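Local coordinates for 3-oxoacyl-[acyl-carrier protein] synthase (Thermus thermophilus, PDB 1UB7), which probably catalyses the first condensation step of fatty acid synthesis, joining an acetyl group from acetyl-CoA to two carbons from malonyl-ACP, at residues Glu59-Arg64 and Ala161-Lys166; Val72-Val77 and His121-Ala126; Tyr115-Ala120 and Val132-Ala137; Ala280-Ala285 and Val301-Phe306. All coordinates share one frame; numbering follows the deposited sequence.

Contact 1 of 4, residues Glu59-Arg64 and Ala161-Lys166; sequences EDLLRR and AAVVGK
Leu61 points its side chain from helix 50-64 onto strand 158-165 and touches it with one methyl. This is helix-on-sheet packing in the thiolase fold, on the face of the first sheet turned away from helix 112-125. The short axes come within 8.7 Å and are turned 61° to each other, so the helix runs across the strand and meets it with a single residue.

The side chain of Leu61 leads straight away from its helix. CG lies anti to the backbone N (chi1 -177°), and this carries CD1 over the strand. CD1 settles above the backbone between Ala161 and Val163, two residues whose side chains rise toward the helix. On one flank it meets Ala161 CB at 4.0 Å. On the other it meets Val163 CG2 at 4.1 Å. Ala161 is small and lets the methyl come down to the main chain, where Leu61 CD1 is 3.9 Å from Ala162 CA. Val163 turns CG2, the branch beside its own backbone N, to the leucine.

Ala162 points its methyl the other way, where Trp113 of helix 112-125 lies. Leu61 also packs on Leu133 of the next strand, so it spans two strands of the sheet. No hydrogen bond joins the two segments. The polar ties of the helix are made elsewhere: Asp60 forms a salt bridge with Lys287, and Arg64 forms one with Asp291, both on helix 281-292. The nearest approach of all is to the main chain, with Leu61 CD1 3.6 Å from Ala161 O.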
# COMPACT_ATOMS: atom_id res chain seq x y z
N GLU A 59 -14.56 -4.29 14.75
CA GLU A 59 -15.56 -4.34 15.82
C GLU A 59 -15.46 -5.67 16.56
O GLU A 59 -15.57 -5.74 17.78
CB GLU A 59 -16.98 -4.18 15.26
CG GLU A 59 -17.33 -2.76 14.93
CD GLU A 59 -18.54 -2.65 14.03
OE1 GLU A 59 -19.10 -3.70 13.65
OE2 GLU A 59 -18.93 -1.50 13.70
N ASP A 60 -15.25 -6.75 15.80
CA ASP A 60 -15.14 -8.05 16.41
C ASP A 60 -13.90 -8.04 17.32
O ASP A 60 -13.93 -8.57 18.43
CB ASP A 60 -15.02 -9.13 15.32
CG ASP A 60 -14.95 -10.53 15.91
OD1 ASP A 60 -15.87 -10.90 16.69
OD2 ASP A 60 -13.98 -11.25 15.61
N LEU A 61 -12.82 -7.44 16.83
CA LEU A 61 -11.57 -7.32 17.59
C LEU A 61 -11.86 -6.60 18.91
O LEU A 61 -11.40 -7.00 19.97
CB LEU A 61 -10.53 -6.53 16.76
CG LEU A 61 -9.12 -6.35 17.35
CD1 LEU A 61 -8.11 -6.21 16.22
CD2 LEU A 61 -9.07 -5.14 18.30
N LEU A 62 -12.66 -5.54 18.83
CA LEU A 62 -13.04 -4.79 20.00
C LEU A 62 -13.98 -5.55 20.94
O LEU A 62 -13.91 -5.36 22.16
CB LEU A 62 -13.64 -3.45 19.56
CG LEU A 62 -12.55 -2.49 19.11
CD1 LEU A 62 -13.16 -1.14 18.80
CD2 LEU A 62 -11.48 -2.34 20.21
N ARG A 63 -14.86 -6.40 20.41
CA ARG A 63 -15.74 -7.18 21.29
C ARG A 63 -14.89 -8.15 22.10
O ARG A 63 -15.07 -8.29 23.30
CB ARG A 63 -16.79 -7.96 20.50
CG ARG A 63 -18.05 -7.17 20.15
CD ARG A 63 -19.27 -7.63 20.96
NE ARG A 63 -19.01 -7.75 22.40
CZ ARG A 63 -19.88 -8.22 23.29
NH1 ARG A 63 -21.09 -8.62 22.92
NH2 ARG A 63 -19.52 -8.32 24.57
N ARG A 64 -13.93 -8.80 21.43
CA ARG A 64 -13.05 -9.77 22.08
C ARG A 64 -11.96 -9.13 22.94
O ARG A 64 -11.49 -9.72 23.93
CB ARG A 64 -12.37 -10.66 21.03
CG ARG A 64 -13.30 -11.23 19.95
CD ARG A 64 -12.52 -11.47 18.66
NE ARG A 64 -11.48 -12.49 18.81
CZ ARG A 64 -11.72 -13.80 18.84
NH1 ARG A 64 -12.97 -14.25 18.74
NH2 ARG A 64 -10.71 -14.65 18.97
N ALA A 161 -8.39 -8.65 11.36
CA ALA A 161 -7.58 -7.57 11.90
C ALA A 161 -6.81 -7.98 13.13
O ALA A 161 -7.21 -8.85 13.90
CB ALA A 161 -8.46 -6.39 12.25
N ALA A 162 -5.68 -7.33 13.33
CA ALA A 162 -4.89 -7.61 14.50
C ALA A 162 -4.19 -6.33 14.91
O ALA A 162 -3.95 -5.45 14.09
CB ALA A 162 -3.88 -8.69 14.18
N VAL A 163 -3.87 -6.23 16.18
CA VAL A 163 -3.15 -5.06 16.63
C VAL A 163 -1.74 -5.55 16.89
O VAL A 163 -1.56 -6.54 17.60
CB VAL A 163 -3.73 -4.48 17.93
CG1 VAL A 163 -2.77 -3.46 18.53
CG2 VAL A 163 -5.06 -3.84 17.64
N VAL A 164 -0.75 -4.91 16.28
CA VAL A 164 0.62 -5.32 16.52
C VAL A 164 1.26 -4.33 17.50
O VAL A 164 1.12 -3.11 17.35
CB VAL A 164 1.42 -5.37 15.19
CG1 VAL A 164 2.87 -5.67 15.46
CG2 VAL A 164 0.83 -6.43 14.27
N GLY A 165 1.95 -4.86 18.51
CA GLY A 165 2.60 -4.01 19.49
C GLY A 165 3.67 -4.73 20.30
O GLY A 165 3.93 -5.92 20.07
N LYS A 166 4.30 -4.03 21.23
CA LYS A 166 5.34 -4.66 22.05
C LYS A 166 4.73 -5.76 22.91
O LYS A 166 3.68 -5.55 23.52
CB LYS A 166 6.01 -3.63 22.98
CG LYS A 166 6.83 -2.55 22.27
CD LYS A 166 8.19 -3.05 21.76
CE LYS A 166 9.04 -1.88 21.27
NZ LYS A 166 10.45 -2.26 20.96

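Contact 2 of 4, residues Val72-Val77 and His121-Ala126; sequences VDAVIV and HALVEA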
# COMPACT_ATOMS: atom_id res chain seq x y z
N VAL A 72 -2.96 2.93 19.46
CA VAL A 72 -2.76 2.63 18.05
C VAL A 72 -2.47 3.90 17.25
O VAL A 72 -3.32 4.78 17.16
CB VAL A 72 -3.99 1.89 17.48
CG1 VAL A 72 -4.04 2.01 15.95
CG2 VAL A 72 -3.95 0.44 17.91
N ASP A 73 -1.27 3.98 16.67
CA ASP A 73 -0.90 5.16 15.89
C ASP A 73 -0.91 4.91 14.39
O ASP A 73 -0.56 5.81 13.63
CB ASP A 73 0.51 5.65 16.23
CG ASP A 73 0.74 5.75 17.71
OD1 ASP A 73 -0.15 6.27 18.42
OD2 ASP A 73 1.83 5.33 18.14
N ALA A 74 -1.29 3.71 13.96
CA ALA A 74 -1.27 3.45 12.53
C ALA A 74 -2.23 2.38 12.08
O ALA A 74 -2.38 1.35 12.73
CB ALA A 74 0.15 3.09 12.07
N VAL A 75 -2.86 2.64 10.95
CA VAL A 75 -3.76 1.67 10.37
C VAL A 75 -3.28 1.33 8.98
O VAL A 75 -3.09 2.21 8.13
CB VAL A 75 -5.19 2.22 10.28
CG1 VAL A 75 -6.14 1.11 9.79
CG2 VAL A 75 -5.60 2.75 11.62
N ILE A 76 -3.03 0.04 8.76
CA ILE A 76 -2.62 -0.45 7.46
C ILE A 76 -3.68 -1.43 7.01
O ILE A 76 -3.97 -2.41 7.72
CB ILE A 76 -1.31 -1.24 7.52
CG1 ILE A 76 -0.15 -0.37 8.03
CG2 ILE A 76 -0.99 -1.75 6.13
CD1 ILE A 76 1.18 -1.18 8.24
N VAL A 77 -4.28 -1.18 5.85
CA VAL A 77 -5.28 -2.11 5.34
C VAL A 77 -4.70 -2.89 4.16
O VAL A 77 -4.43 -2.32 3.10
CB VAL A 77 -6.57 -1.39 4.87
CG1 VAL A 77 -7.43 -2.34 4.06
CG2 VAL A 77 -7.37 -0.89 6.10
N HIS A 121 5.42 -4.57 12.29
CA HIS A 121 6.53 -4.95 13.15
C HIS A 121 7.65 -3.88 13.05
O HIS A 121 8.12 -3.36 14.08
CB HIS A 121 7.07 -6.31 12.72
CG HIS A 121 8.37 -6.69 13.37
ND1 HIS A 121 8.46 -7.09 14.69
CD2 HIS A 121 9.64 -6.70 12.89
CE1 HIS A 121 9.72 -7.34 14.99
NE2 HIS A 121 10.46 -7.11 13.92
N ALA A 122 8.06 -3.56 11.83
CA ALA A 122 9.11 -2.58 11.59
C ALA A 122 8.76 -1.24 12.20
O ALA A 122 9.59 -0.61 12.86
CB ALA A 122 9.34 -2.43 10.11
N LEU A 123 7.53 -0.79 11.97
CA LEU A 123 7.05 0.47 12.54
C LEU A 123 7.16 0.49 14.07
O LEU A 123 7.65 1.46 14.64
CB LEU A 123 5.59 0.71 12.15
CG LEU A 123 5.24 0.94 10.68
CD1 LEU A 123 3.73 1.22 10.54
CD2 LEU A 123 6.06 2.12 10.14
N VAL A 124 6.69 -0.57 14.72
CA VAL A 124 6.76 -0.65 16.18
C VAL A 124 8.23 -0.69 16.66
O VAL A 124 8.61 0.03 17.59
CB VAL A 124 6.03 -1.89 16.72
CG1 VAL A 124 6.23 -2.01 18.23
CG2 VAL A 124 4.55 -1.81 16.39
N GLU A 125 9.03 -1.54 16.03
CA GLU A 125 10.42 -1.70 16.37
C GLU A 125 11.27 -0.46 16.12
O GLU A 125 12.21 -0.20 16.88
CB GLU A 125 11.02 -2.89 15.63
CG GLU A 125 10.43 -4.24 16.02
CD GLU A 125 10.56 -4.52 17.51
OE1 GLU A 125 11.68 -4.36 18.03
OE2 GLU A 125 9.55 -4.89 18.16
N ALA A 126 10.95 0.30 15.06
CA ALA A 126 11.71 1.51 14.74
C ALA A 126 11.15 2.66 15.54
O ALA A 126 11.63 3.78 15.46
CB ALA A 126 11.65 1.82 13.25
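Leu123 reaches from helix 112-125 to strand 72-78 and meets Ala74 and Ile76 there. Its CB starts toward the strand but stands back from it. On the way the side chain packs on Val132 of the neighbouring strand. CG stands beside the backbone N (chi1 -66°) and is likewise too far back to touch residues 72-77. There the chain forks. CD2 makes no contact with these residues, and the meeting is left to CD1 alone. This methyl lies 4.2 Å from Ile76 CD1. Leu123 CD1 is also 4.3 Å from Ala74 CB, and so touches two successive residues on one face of the strand.

The helix belongs to a beta-alpha-beta crossover. The chain leaves strand 102-107, runs through helix 112-125 and returns in strand 131-138, parallel to the first. Strand 72-78 lies between those two, and the helix passes over it.

Ile76 answers Leu123 tip to tip. Its chain is extended (chi2 175°), which brings CD1 out to the leucine methyl. Ala74, two residues earlier on the same face, offers only its CB. The touching residues are buried, and no hydrogen bond crosses between the segments. Val75 and Val77 pack on helix 89-96 over the other face of the sheet. The helix also lies at the dimer interface, where Leu123 packs on Gln119 of the second subunit.

Contact 3 of 4, residues Tyr115-Ala120 and Val132-Ala137; sequences YALAQA and VLAVGA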
# COMPACT_ATOMS: atom_id res chain seq x y z
N TYR A 115 2.48 -9.25 4.81
CA TYR A 115 3.32 -8.12 4.42
C TYR A 115 3.02 -6.99 5.43
O TYR A 115 3.93 -6.36 5.97
CB TYR A 115 2.94 -7.66 3.01
CG TYR A 115 3.88 -8.14 1.94
CD1 TYR A 115 4.18 -9.50 1.79
CD2 TYR A 115 4.51 -7.23 1.08
CE1 TYR A 115 5.08 -9.93 0.82
CE2 TYR A 115 5.41 -7.66 0.11
CZ TYR A 115 5.69 -9.01 -0.02
OH TYR A 115 6.56 -9.44 -0.99
N ALA A 116 1.74 -6.75 5.70
CA ALA A 116 1.34 -5.70 6.65
C ALA A 116 1.85 -5.98 8.07
O ALA A 116 2.17 -5.04 8.81
CB ALA A 116 -0.18 -5.55 6.67
N LEU A 117 1.90 -7.25 8.45
CA LEU A 117 2.36 -7.61 9.79
C LEU A 117 3.84 -7.27 9.89
O LEU A 117 4.29 -6.74 10.91
CB LEU A 117 2.13 -9.11 10.07
CG LEU A 117 0.68 -9.60 10.21
CD1 LEU A 117 0.65 -11.12 10.39
CD2 LEU A 117 0.01 -8.92 11.41
N ALA A 118 4.58 -7.57 8.83
CA ALA A 118 6.01 -7.29 8.80
C ALA A 118 6.20 -5.78 8.87
O ALA A 118 7.03 -5.28 9.64
CB ALA A 118 6.64 -7.86 7.54
N GLN A 119 5.44 -5.05 8.06
CA GLN A 119 5.54 -3.59 8.07
C GLN A 119 5.16 -3.02 9.44
O GLN A 119 5.78 -2.05 9.91
CB GLN A 119 4.65 -2.98 6.99
CG GLN A 119 5.40 -2.60 5.72
CD GLN A 119 6.40 -1.44 5.92
OE1 GLN A 119 7.22 -1.19 5.05
NE2 GLN A 119 6.32 -0.74 7.06
N ALA A 120 4.15 -3.61 10.07
CA ALA A 120 3.70 -3.16 11.37
C ALA A 120 4.82 -3.39 12.37
O ALA A 120 5.13 -2.52 13.19
CB ALA A 120 2.48 -3.91 11.78
N VAL A 132 0.05 -0.90 15.91
CA VAL A 132 -0.44 -0.77 14.56
C VAL A 132 -1.63 -1.67 14.34
O VAL A 132 -1.59 -2.83 14.72
CB VAL A 132 0.64 -1.16 13.52
CG1 VAL A 132 0.08 -1.02 12.10
CG2 VAL A 132 1.85 -0.29 13.67
N LEU A 133 -2.68 -1.14 13.72
CA LEU A 133 -3.85 -1.94 13.41
C LEU A 133 -3.64 -2.45 12.00
O LEU A 133 -3.69 -1.68 11.05
CB LEU A 133 -5.15 -1.11 13.48
CG LEU A 133 -6.46 -1.83 13.08
CD1 LEU A 133 -6.76 -2.98 14.06
CD2 LEU A 133 -7.61 -0.85 13.09
N ALA A 134 -3.39 -3.75 11.86
CA ALA A 134 -3.16 -4.36 10.55
C ALA A 134 -4.42 -5.13 10.10
O ALA A 134 -4.80 -6.14 10.68
CB ALA A 134 -1.95 -5.30 10.64
N VAL A 135 -5.06 -4.64 9.04
CA VAL A 135 -6.28 -5.27 8.56
C VAL A 135 -6.12 -5.98 7.22
O VAL A 135 -5.46 -5.48 6.32
CB VAL A 135 -7.40 -4.21 8.41
CG1 VAL A 135 -8.64 -4.84 7.79
CG2 VAL A 135 -7.70 -3.57 9.75
N GLY A 136 -6.71 -7.17 7.12
CA GLY A 136 -6.70 -7.93 5.88
C GLY A 136 -8.16 -7.97 5.47
O GLY A 136 -8.96 -8.61 6.15
N ALA A 137 -8.54 -7.27 4.40
CA ALA A 137 -9.94 -7.23 3.97
C ALA A 137 -10.13 -7.22 2.46
O ALA A 137 -9.54 -6.39 1.75
CB ALA A 137 -10.64 -6.01 4.59
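Ala120 and Val132 press together where helix 112-125 lies along strand 131-138. The two are the helix and the second strand of a beta-alpha-beta crossover. Over residues 115-120 and 132-137 the axes run nearly antiparallel (172°) and come within 8.3 Å, a close fit made possible by small residues.

The bump of the strand is Val132. Its CB sits 3.7 Å from Ala120 CB, and its CG1 also touches that methyl. The other branch, set beside the valine's own backbone N, slides along the helix main chain: Val132 CG2 is 4.0 Å from Ala120 O. The valine thus wraps the alanine.

One step along the strand face the relief is lower. The methyl of Ala134 enters a shallow hollow in the helix surface. Ala116 forms one wall, with its CB 4.4 Å from Ala134 CB. The other wall is Leu117, which leaves the helix to one side and bends back, so that its CD2 lies 4.2 Å from Ala134 CB. Leu133 and Val135 point to the opposite face of the sheet, where helix 50-64 lies.

The predicted catalytic Cys110, here oxidised to S-hydroxycysteine, comes just before this helix. Gln119 OE1 is hydrogen-bonded to Tyr104 OH of the second subunit. With only aliphatic side chains touching, the contact between helix and strand rests on close fit and on burial of apolar surface, not on directional bonds.

Contact 4 of 4, residues Ala280-Ala285 and Val301-Phe306; sequences ASIPLA and VLLVSF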
# COMPACT_ATOMS: atom_id res chain seq x y z
N ALA A 280 -7.76 -11.68 4.02
CA ALA A 280 -8.48 -11.99 5.26
C ALA A 280 -8.33 -13.44 5.66
O ALA A 280 -8.66 -13.83 6.79
CB ALA A 280 -9.96 -11.65 5.10
N SER A 281 -7.82 -14.24 4.74
CA SER A 281 -7.68 -15.67 4.93
C SER A 281 -7.03 -16.12 6.24
O SER A 281 -7.62 -16.86 7.03
CB SER A 281 -6.91 -16.23 3.74
OG SER A 281 -7.08 -17.62 3.65
N ILE A 282 -5.80 -15.69 6.45
CA ILE A 282 -5.07 -16.07 7.64
C ILE A 282 -5.67 -15.51 8.93
O ILE A 282 -5.76 -16.22 9.93
CB ILE A 282 -3.59 -15.69 7.46
CG1 ILE A 282 -3.02 -16.53 6.32
CG2 ILE A 282 -2.83 -15.88 8.76
CD1 ILE A 282 -1.61 -16.20 5.90
N PRO A 283 -6.07 -14.23 8.93
CA PRO A 283 -6.65 -13.79 10.21
C PRO A 283 -7.96 -14.53 10.55
O PRO A 283 -8.23 -14.79 11.72
CB PRO A 283 -6.81 -12.27 10.03
CG PRO A 283 -6.75 -12.06 8.51
CD PRO A 283 -5.73 -13.08 8.08
N LEU A 284 -8.76 -14.87 9.53
CA LEU A 284 -10.00 -15.63 9.75
C LEU A 284 -9.68 -16.98 10.38
O LEU A 284 -10.38 -17.43 11.28
CB LEU A 284 -10.74 -15.87 8.43
CG LEU A 284 -11.61 -14.72 7.93
CD1 LEU A 284 -12.03 -14.96 6.51
CD2 LEU A 284 -12.84 -14.57 8.85
N ALA A 285 -8.61 -17.61 9.90
CA ALA A 285 -8.16 -18.90 10.41
C ALA A 285 -7.59 -18.80 11.82
O ALA A 285 -7.91 -19.62 12.69
CB ALA A 285 -7.13 -19.52 9.47
N VAL A 301 3.53 -20.27 16.06
CA VAL A 301 2.65 -20.37 14.91
C VAL A 301 3.34 -19.91 13.64
O VAL A 301 4.09 -18.93 13.63
CB VAL A 301 1.38 -19.53 15.11
CG1 VAL A 301 0.34 -19.88 14.04
CG2 VAL A 301 0.82 -19.77 16.51
N LEU A 302 3.08 -20.63 12.55
CA LEU A 302 3.67 -20.27 11.29
C LEU A 302 2.59 -19.84 10.35
O LEU A 302 1.57 -20.52 10.21
CB LEU A 302 4.42 -21.43 10.65
CG LEU A 302 4.88 -20.99 9.26
CD1 LEU A 302 6.31 -21.40 9.07
CD2 LEU A 302 3.94 -21.57 8.16
N LEU A 303 2.83 -18.70 9.70
CA LEU A 303 1.90 -18.13 8.74
C LEU A 303 2.63 -18.14 7.40
O LEU A 303 3.84 -17.86 7.36
CB LEU A 303 1.55 -16.68 9.11
CG LEU A 303 1.11 -16.38 10.55
CD1 LEU A 303 0.90 -14.88 10.72
CD2 LEU A 303 -0.18 -17.13 10.87
N VAL A 304 1.91 -18.45 6.33
CA VAL A 304 2.53 -18.49 5.02
C VAL A 304 1.46 -18.22 3.97
O VAL A 304 0.32 -18.66 4.11
CB VAL A 304 3.21 -19.88 4.78
CG1 VAL A 304 2.17 -21.00 4.84
CG2 VAL A 304 3.92 -19.90 3.43
N SER A 305 1.83 -17.48 2.92
CA SER A 305 0.89 -17.15 1.85
C SER A 305 1.59 -16.90 0.51
O SER A 305 2.78 -16.58 0.46
CB SER A 305 0.04 -15.92 2.23
OG SER A 305 -0.87 -15.57 1.20
N PHE A 306 0.83 -17.05 -0.56
CA PHE A 306 1.31 -16.88 -1.93
C PHE A 306 0.19 -16.16 -2.65
O PHE A 306 -0.95 -16.18 -2.19
CB PHE A 306 1.50 -18.24 -2.59
CG PHE A 306 0.23 -19.06 -2.68
CD1 PHE A 306 -0.16 -19.89 -1.63
CD2 PHE A 306 -0.62 -18.93 -3.78
CE1 PHE A 306 -1.38 -20.59 -1.67
CE2 PHE A 306 -1.85 -19.63 -3.83
CZ PHE A 306 -2.23 -20.46 -2.77
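The second half of the thiolase fold also packs a helix on its sheet, and here helix 281-292 lies against strand 300-307, next to predicted catalytic residues. The short axes approach to 9.9 Å with 150° between their directions. From the helix side, Ile282 is the one residue of 280-285 that touches 301-306. Its CB points to the strand, and its branches part to reach different residues.

The shorter branch, CG2, meets Leu303. Ile282 CG2 and Leu303 CD2 are 3.6 Å apart, and the two side chains cross obliquely. The longer branch, CG1, stands beside the backbone N (chi1 -65°) and is extended beyond it. It takes CD1 past Leu303 and down to the main chain further along the strand. There Ile282 CD1 lies 4.0 Å from Ser305 CB. Leu303 and Ser305 both face the helix, while the side chain of Val304 between them faces away. No hydrogen bond joins the segments.

Ser305 connects this packing with the predicted active site: its side chain is about 3 Å from that of His246. Ser281 OG is hydrogen-bonded to Gln247 N, in the predicted ACP-binding region. Ile282 also packs on Trp113 and Ile114 of helix 112-125, so it joins the two central helices as well. Its CD1 methyl also touches the main chain of the strand: Ile282 CD1 is 3.6 Å from Val304 O.

Contacts 1, 2 and 3 belong to the first sheet, on neighbouring strands 158-165, 131-138 and 72-78. Contact 1 packs helix 50-64 on one face. Contacts 2 and 3 share helix 112-125 on the other, their centres 8 Å apart. Along the chain these two interlock, and both lie inside the loop closed by contact 1. Contact 4 follows later in sequence, on the second sheet. It touches contact 3, 12 Å away between centres, where Leu117 meets Leu303. Helices 112-125 and 281-292 lie between the two sheets, as in other thiolase-like enzymes. Contacts 2 and 3 also touch the second subunit, while contact 4 lies beside predicted catalytic His246.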